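Local coordinates for carboxypeptidase 1 (Deinococcus radiodurans str. R1, PDB 5GIV), which probably removes amino acids one after another from the C-terminus of peptides, with broad specificity except for proline, as a zinc-dependent metallocarboxypeptidase of the M32 family, at residues H16-L20 and R60-Y66; P285-S291 and H466-P472; F23-E27 and L53-R57. All coordinates share one frame; numbering follows the deposited sequence.

Contact 1. Residues H16-L20 and R60-Y66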
# COMPACT_ATOMS: atom_id res chain seq x y z
N HIS A 16 -14.05 14.21 15.41
CA HIS A 16 -14.36 12.79 15.59
C HIS A 16 -14.80 12.17 14.29
O HIS A 16 -14.43 11.02 13.98
CB HIS A 16 -15.42 12.62 16.67
CG HIS A 16 -15.53 11.22 17.20
ND1 HIS A 16 -14.73 10.74 18.21
CD2 HIS A 16 -16.38 10.21 16.88
CE1 HIS A 16 -15.06 9.49 18.48
NE2 HIS A 16 -16.06 9.15 17.69
N TRP A 17 -15.60 12.90 13.50
CA TRP A 17 -16.00 12.40 12.19
C TRP A 17 -14.80 12.19 11.29
O TRP A 17 -14.71 11.18 10.59
CB TRP A 17 -17.01 13.36 11.55
CG TRP A 17 -18.38 13.28 12.16
CD1 TRP A 17 -18.92 12.22 12.84
CD2 TRP A 17 -19.38 14.31 12.16
NE1 TRP A 17 -20.20 12.53 13.25
CE2 TRP A 17 -20.50 13.80 12.85
CE3 TRP A 17 -19.43 15.61 11.65
CZ2 TRP A 17 -21.66 14.55 13.03
CZ3 TRP A 17 -20.59 16.35 11.84
CH2 TRP A 17 -21.69 15.82 12.51
N GLN A 18 -13.86 13.15 11.28
CA GLN A 18 -12.66 12.97 10.47
C GLN A 18 -11.84 11.79 10.96
O GLN A 18 -11.24 11.06 10.16
CB GLN A 18 -11.83 14.25 10.48
CG GLN A 18 -10.61 14.21 9.56
CD GLN A 18 -10.97 14.16 8.08
OE1 GLN A 18 -10.80 13.13 7.42
NE2 GLN A 18 -11.45 15.28 7.56
N GLU A 19 -11.81 11.57 12.28
CA GLU A 19 -11.09 10.43 12.82
C GLU A 19 -11.73 9.12 12.38
O GLU A 19 -11.03 8.15 12.08
CB GLU A 19 -11.02 10.54 14.35
CG GLU A 19 -10.10 9.50 15.03
CD GLU A 19 -9.97 9.70 16.53
OE1 GLU A 19 -9.81 8.68 17.25
OE2 GLU A 19 -10.02 10.85 17.01
N LEU A 20 -13.06 9.09 12.31
CA LEU A 20 -13.74 7.91 11.79
C LEU A 20 -13.39 7.67 10.33
O LEU A 20 -13.14 6.54 9.91
CB LEU A 20 -15.26 8.03 11.97
CG LEU A 20 -15.74 7.99 13.42
CD1 LEU A 20 -17.25 8.15 13.52
CD2 LEU A 20 -15.29 6.69 14.10
N ARG A 60 -14.30 3.79 18.52
CA ARG A 60 -14.57 5.18 18.18
C ARG A 60 -16.01 5.35 17.73
O ARG A 60 -16.70 6.28 18.17
CB ARG A 60 -13.61 5.66 17.09
CG ARG A 60 -12.19 5.16 17.26
CD ARG A 60 -11.42 5.94 18.31
NE ARG A 60 -10.42 5.09 18.97
CZ ARG A 60 -9.25 5.51 19.43
NH1 ARG A 60 -8.42 4.65 20.02
NH2 ARG A 60 -8.89 6.79 19.30
N ALA A 61 -16.49 4.46 16.86
CA ALA A 61 -17.83 4.61 16.31
C ALA A 61 -18.92 4.46 17.37
O ALA A 61 -20.03 4.95 17.17
CB ALA A 61 -18.06 3.60 15.18
N THR A 62 -18.62 3.80 18.49
CA THR A 62 -19.61 3.60 19.54
C THR A 62 -19.26 4.35 20.82
O THR A 62 -19.89 4.09 21.86
CB THR A 62 -19.76 2.11 19.85
OG1 THR A 62 -18.50 1.59 20.28
CG2 THR A 62 -20.22 1.35 18.62
N ASP A 63 -18.31 5.28 20.77
CA ASP A 63 -17.90 5.96 21.99
C ASP A 63 -19.08 6.71 22.59
O ASP A 63 -19.77 7.46 21.89
CB ASP A 63 -16.76 6.93 21.68
CG ASP A 63 -16.32 7.71 22.90
OD1 ASP A 63 -15.50 7.17 23.67
OD2 ASP A 63 -16.81 8.84 23.10
N ALA A 64 -19.31 6.50 23.88
CA ALA A 64 -20.45 7.13 24.54
C ALA A 64 -20.33 8.65 24.52
O ALA A 64 -21.32 9.36 24.29
CB ALA A 64 -20.60 6.61 25.97
N GLY A 65 -19.13 9.18 24.78
CA GLY A 65 -18.95 10.61 24.69
C GLY A 65 -19.36 11.14 23.32
O GLY A 65 -20.15 12.08 23.22
N TYR A 66 -18.89 10.48 22.26
CA TYR A 66 -19.29 10.86 20.90
C TYR A 66 -20.81 10.83 20.76
O TYR A 66 -21.40 11.75 20.19
CB TYR A 66 -18.63 9.91 19.90
CG TYR A 66 -19.15 9.98 18.47
CD1 TYR A 66 -19.24 11.19 17.79
CD2 TYR A 66 -19.54 8.82 17.81
CE1 TYR A 66 -19.71 11.23 16.49
CE2 TYR A 66 -20.01 8.87 16.51
CZ TYR A 66 -20.09 10.07 15.86
OH TYR A 66 -20.56 10.10 14.57

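Contact 2. Residues P285-S291 and H466-P472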
# COMPACT_ATOMS: atom_id res chain seq x y z
N PRO A 285 -19.92 12.05 7.89
CA PRO A 285 -20.82 10.92 7.61
C PRO A 285 -21.51 11.00 6.26
O PRO A 285 -22.11 10.01 5.82
CB PRO A 285 -21.84 10.99 8.76
CG PRO A 285 -21.13 11.72 9.85
CD PRO A 285 -20.25 12.72 9.16
N LEU A 286 -21.48 12.15 5.58
CA LEU A 286 -22.10 12.24 4.27
C LEU A 286 -21.12 11.95 3.13
O LEU A 286 -21.54 11.89 1.97
CB LEU A 286 -22.73 13.63 4.08
CG LEU A 286 -23.79 14.14 5.08
CD1 LEU A 286 -24.45 15.45 4.64
CD2 LEU A 286 -24.84 13.09 5.39
N GLY A 287 -19.83 11.75 3.43
CA GLY A 287 -18.82 11.66 2.39
C GLY A 287 -18.59 10.30 1.76
O GLY A 287 -17.48 9.75 1.84
N GLY A 288 -19.60 9.76 1.09
CA GLY A 288 -19.50 8.48 0.43
C GLY A 288 -20.78 8.20 -0.33
O GLY A 288 -21.75 8.96 -0.24
N GLY A 289 -20.75 7.11 -1.09
CA GLY A 289 -21.94 6.70 -1.83
C GLY A 289 -23.10 6.35 -0.92
O GLY A 289 -22.93 5.96 0.23
N VAL A 290 -24.31 6.47 -1.48
CA VAL A 290 -25.53 6.41 -0.67
C VAL A 290 -26.09 4.99 -0.53
O VAL A 290 -26.74 4.70 0.48
CB VAL A 290 -26.59 7.37 -1.26
CG1 VAL A 290 -27.17 6.80 -2.55
CG2 VAL A 290 -27.69 7.64 -0.25
N SER A 291 -25.85 4.10 -1.49
CA SER A 291 -26.43 2.76 -1.43
C SER A 291 -25.74 1.86 -2.45
O SER A 291 -25.05 2.32 -3.36
CB SER A 291 -27.93 2.79 -1.71
OG SER A 291 -28.18 3.16 -3.05
N HIS A 466 -23.73 14.92 -3.81
CA HIS A 466 -24.52 14.83 -2.59
C HIS A 466 -24.06 13.72 -1.64
O HIS A 466 -24.37 13.79 -0.45
CB HIS A 466 -26.00 14.65 -2.92
CG HIS A 466 -26.57 15.79 -3.70
ND1 HIS A 466 -27.07 15.65 -4.98
CD2 HIS A 466 -26.70 17.10 -3.38
CE1 HIS A 466 -27.49 16.83 -5.41
NE2 HIS A 466 -27.27 17.72 -4.46
N GLY A 467 -23.34 12.71 -2.12
CA GLY A 467 -22.96 11.63 -1.22
C GLY A 467 -24.17 11.05 -0.52
O GLY A 467 -25.11 10.58 -1.17
N ARG A 468 -24.19 11.11 0.81
CA ARG A 468 -25.29 10.58 1.61
C ARG A 468 -26.29 11.66 2.04
O ARG A 468 -27.19 11.39 2.84
CB ARG A 468 -24.72 9.84 2.83
CG ARG A 468 -23.81 8.65 2.44
CD ARG A 468 -23.18 7.92 3.63
NE ARG A 468 -24.10 7.06 4.38
CZ ARG A 468 -23.95 6.73 5.66
NH1 ARG A 468 -22.94 7.22 6.37
NH2 ARG A 468 -24.83 5.92 6.24
N ARG A 469 -26.16 12.88 1.49
CA ARG A 469 -27.03 14.00 1.88
C ARG A 469 -28.51 13.67 1.72
O ARG A 469 -29.33 14.05 2.56
CB ARG A 469 -26.67 15.25 1.07
CG ARG A 469 -27.75 16.33 1.00
CD ARG A 469 -27.80 17.10 2.28
NE ARG A 469 -28.82 18.16 2.31
CZ ARG A 469 -30.09 17.98 2.68
NH1 ARG A 469 -30.52 16.77 3.02
NH2 ARG A 469 -30.92 19.01 2.71
N TRP A 470 -28.87 12.97 0.65
CA TRP A 470 -30.24 12.53 0.43
C TRP A 470 -30.35 11.02 0.61
O TRP A 470 -29.38 10.30 0.37
CB TRP A 470 -30.74 12.92 -0.97
CG TRP A 470 -30.59 14.40 -1.26
CD1 TRP A 470 -29.70 14.98 -2.11
CD2 TRP A 470 -31.38 15.46 -0.71
NE1 TRP A 470 -29.88 16.35 -2.12
CE2 TRP A 470 -30.91 16.66 -1.27
CE3 TRP A 470 -32.44 15.51 0.20
CZ2 TRP A 470 -31.46 17.91 -0.95
CZ3 TRP A 470 -32.99 16.74 0.53
CH2 TRP A 470 -32.49 17.92 -0.05
N THR A 471 -31.52 10.55 1.04
CA THR A 471 -31.77 9.12 1.03
C THR A 471 -31.79 8.61 -0.40
O THR A 471 -32.01 9.38 -1.34
CB THR A 471 -33.10 8.77 1.71
OG1 THR A 471 -34.20 9.21 0.90
CG2 THR A 471 -33.19 9.43 3.07
N PRO A 472 -31.57 7.31 -0.60
CA PRO A 472 -31.62 6.78 -1.97
C PRO A 472 -32.88 7.18 -2.72
O PRO A 472 -32.79 7.67 -3.86
CB PRO A 472 -31.52 5.26 -1.75
CG PRO A 472 -30.75 5.13 -0.46
CD PRO A 472 -31.20 6.29 0.40
O HOH W 1 -26.66 6.02 2.81

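Contact 3. Residues F23-E27 and L53-R57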
# COMPACT_ATOMS: atom_id res chain seq x y z
N PHE A 23 -9.67 6.34 10.17
CA PHE A 23 -9.63 4.90 10.40
C PHE A 23 -10.11 4.15 9.17
O PHE A 23 -9.49 3.16 8.76
CB PHE A 23 -10.51 4.53 11.60
CG PHE A 23 -9.80 4.61 12.93
CD1 PHE A 23 -8.88 3.64 13.30
CD2 PHE A 23 -10.10 5.62 13.83
CE1 PHE A 23 -8.23 3.70 14.52
CE2 PHE A 23 -9.45 5.69 15.06
CZ PHE A 23 -8.52 4.73 15.41
N GLY A 24 -11.19 4.63 8.55
CA GLY A 24 -11.71 3.96 7.37
C GLY A 24 -10.72 3.92 6.23
O GLY A 24 -10.59 2.90 5.55
N GLY A 25 -10.01 5.02 5.99
CA GLY A 25 -8.99 5.02 4.95
C GLY A 25 -7.87 4.05 5.26
O GLY A 25 -7.39 3.33 4.38
N ILE A 26 -7.44 4.00 6.53
CA ILE A 26 -6.35 3.10 6.91
C ILE A 26 -6.78 1.65 6.81
O ILE A 26 -6.05 0.80 6.29
CB ILE A 26 -5.83 3.44 8.31
CG1 ILE A 26 -5.27 4.87 8.35
CG2 ILE A 26 -4.77 2.44 8.73
CD1 ILE A 26 -4.85 5.31 9.72
N GLU A 27 -7.98 1.33 7.31
CA GLU A 27 -8.50 -0.03 7.13
C GLU A 27 -8.54 -0.39 5.65
O GLU A 27 -8.21 -1.52 5.28
CB GLU A 27 -9.89 -0.15 7.76
CG GLU A 27 -9.90 -0.06 9.28
CD GLU A 27 -11.27 -0.36 9.88
OE1 GLU A 27 -11.61 -1.55 10.02
OE2 GLU A 27 -12.00 0.61 10.19
N LEU A 53 -7.21 -2.87 13.95
CA LEU A 53 -7.80 -1.61 13.52
C LEU A 53 -9.32 -1.66 13.55
O LEU A 53 -9.97 -0.67 13.90
CB LEU A 53 -7.31 -1.24 12.12
CG LEU A 53 -6.17 -0.23 12.05
CD1 LEU A 53 -6.11 0.35 10.64
CD2 LEU A 53 -6.31 0.88 13.10
N ALA A 54 -9.91 -2.81 13.19
CA ALA A 54 -11.36 -2.93 13.29
C ALA A 54 -11.83 -2.67 14.71
O ALA A 54 -12.83 -1.98 14.93
CB ALA A 54 -11.80 -4.32 12.81
N GLY A 55 -11.09 -3.19 15.70
CA GLY A 55 -11.47 -2.97 17.09
C GLY A 55 -11.40 -1.52 17.50
O GLY A 55 -12.30 -1.00 18.16
N LEU A 56 -10.31 -0.83 17.12
CA LEU A 56 -10.18 0.58 17.49
C LEU A 56 -11.27 1.42 16.83
O LEU A 56 -11.91 2.26 17.47
CB LEU A 56 -8.80 1.11 17.11
CG LEU A 56 -7.63 0.55 17.92
CD1 LEU A 56 -6.30 0.93 17.31
CD2 LEU A 56 -7.73 1.03 19.36
N ARG A 57 -11.49 1.21 15.53
CA ARG A 57 -12.51 1.99 14.83
C ARG A 57 -13.89 1.73 15.40
O ARG A 57 -14.68 2.67 15.59
CB ARG A 57 -12.46 1.67 13.33
CG ARG A 57 -13.60 2.24 12.54
CD ARG A 57 -14.69 1.20 12.36
NE ARG A 57 -14.21 0.02 11.64
CZ ARG A 57 -14.73 -1.20 11.76
NH1 ARG A 57 -15.75 -1.42 12.58
NH2 ARG A 57 -14.22 -2.22 11.06

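Contact 1. Residues H16-L20 and R60-Y66
The rings of His16 and Tyr66 lie one over the other in an offset stack, centroids 4.1 Å apart and planes tilted by 28°, with Tyr66 CB also resting over the same imidazole as a CH-pi contact. The anti chi1 of each residue (-164° for His16, 168° for Tyr66) swings its ring into the interface. At the imidazole edge, His16 NE2 donates to Arg60 O (3.0 Å) almost exactly in the ring plane, although it approaches from above the carbonyl plane. Asp63 N reaches the same oxygen from the opposite face, so two donors hold the carbonyl where helix 43-62 gives way to helix 64-75. The indole of Trp17 stands perpendicular to the phenol; its NE1 donates at 2.8 Å to Tyr66 OH, which lies in the indole plane, though the bond is bent. This completes an aromatic cluster. Leucine suits position 20, where branched methyls can fill two directions. Leu20 CD1 comes within 4.1 Å of Tyr66 CE2, while Leu20 CD2 meets Arg60 CB at 3.6 Å. Farther out, the extended Glu19 chain forms a salt bridge, OE1 to Arg60 NH2 at 2.9 Å. Asp63 is the N-cap of helix 64-75, its OD2 accepting from Tyr66 N. The bond from His16 NE2 requires a proton on that nitrogen, commits it to Arg60 O and fixes the ring's rotation.

Contact 2. Residues P285-S291 and H466-P472
Arg468 and Gly467 fit against the glycine-rich segment Leu286-Gly289, joining two loops that each lead into a helix of this largely helical M32 fold. The type II' turn His466-Arg469 follows helix 453-464, while residues 285-291 run up to helix 292-306, which carries the zinc ligand Glu296; the Ser291 side chain lies about 12 Å from the zinc ion.

Backbone polar contacts hold the centre. Arg468 N donates to Leu286 O at 3.0 Å, and Gly467 CA makes a CA-H...O contact with that oxygen at 3.5 Å. Glycine suits position 467 doubly: its positive phi (53°) is easily adopted without a side chain, and the backbone of Leu286 lies close against it. Gly287 centres an inverse gamma turn, in which Gly288 N bonds weakly to Leu286 O.

Charge and hydrogen bonding meet at the Arg468 guanidinium. The chain is extended at chi2 and bends at chi3 (75°), bringing NH1 to Pro285 O at 3.0 Å; the donor lies in the carbonyl plane, but the oxygen is tilted 32° from the guanidinium plane. A salt bridge from NH1 to Asp93 gives this charge a second partner, on helix 81-99.

Apolar packing finishes both ends. Leu286 CD1 approaches Arg469 CA at 4.0 Å, and its side chain also touches Met86 and Val89. Val290 has CG2 anti to its backbone N, which carries that methyl to Pro472 CD at 3.8 Å. Pro472 CG, on the compact proline ring, also lies 3.9 Å from Ser291 CB.

A water-mediated link is the last kind: one water donates to Val290 O at 2.7 Å and accepts from Arg468 NE at 3.2 Å, at the edge of the guanidinium.

Contact 3. Residues F23-E27 and L53-R57
An antiparallel helix pair is joined here by a two-pronged salt bridge: Glu27 on helix 8-36 meets Arg57 on helix 43-62 side-on. Arg57 NE donates to Glu27 OE2 at 2.7 Å, nearly straight at 168°, and Arg57 NH2 donates to Glu27 OE1 at 2.9 Å. Both oxygens use their syn lone pairs, and the two flat groups are nearly coplanar, 20° apart. The pairing limits the rotation of both ends. Arg57 achieves it by folding at chi2 and chi3, while Glu27 reaches over with an extended chain.

The axes of the two short segments approach to 10.2 Å, their N-to-C directions 168° apart, a helical hairpin in which side chains fill the interval. Phe23 points toward helix 43-62: its edge meets Leu53 CD2, 3.7 Å from Phe23 CE1, while Leu56 CB lies 3.7 Å from the same carbon. The Arg57 backbone lies over one ring face. Flat and wholly apolar, phenylalanine fits this buried place, and branched Leu53 also packs against Glu27 CG, 4.0 Å from Leu53 CB. Leu56 of the second subunit packs on Phe23, and Ile26 of the second subunit on Leu53.

Contacts 1 and 3 both join helix 8-36 to helix 43-62, with centres 12 Å apart; contact 1 also takes in the start of helix 64-75. Contact 3 is nested along the chain within the loop that contact 1 closes, and the two touch where Arg60 packs on Phe23. Both also meet the second subunit, so this N-terminal helical hairpin contributes to the dimer interface. Contact 2 follows much later in sequence, 19 Å from contact 1 between centres, yet Trp17 packs on Pro285. Through that touch contact 1, which like contact 3 lies away from the zinc site, adjoins the loop leading to the metal-binding helix 292-306. Contacts 2 and 3 do not touch.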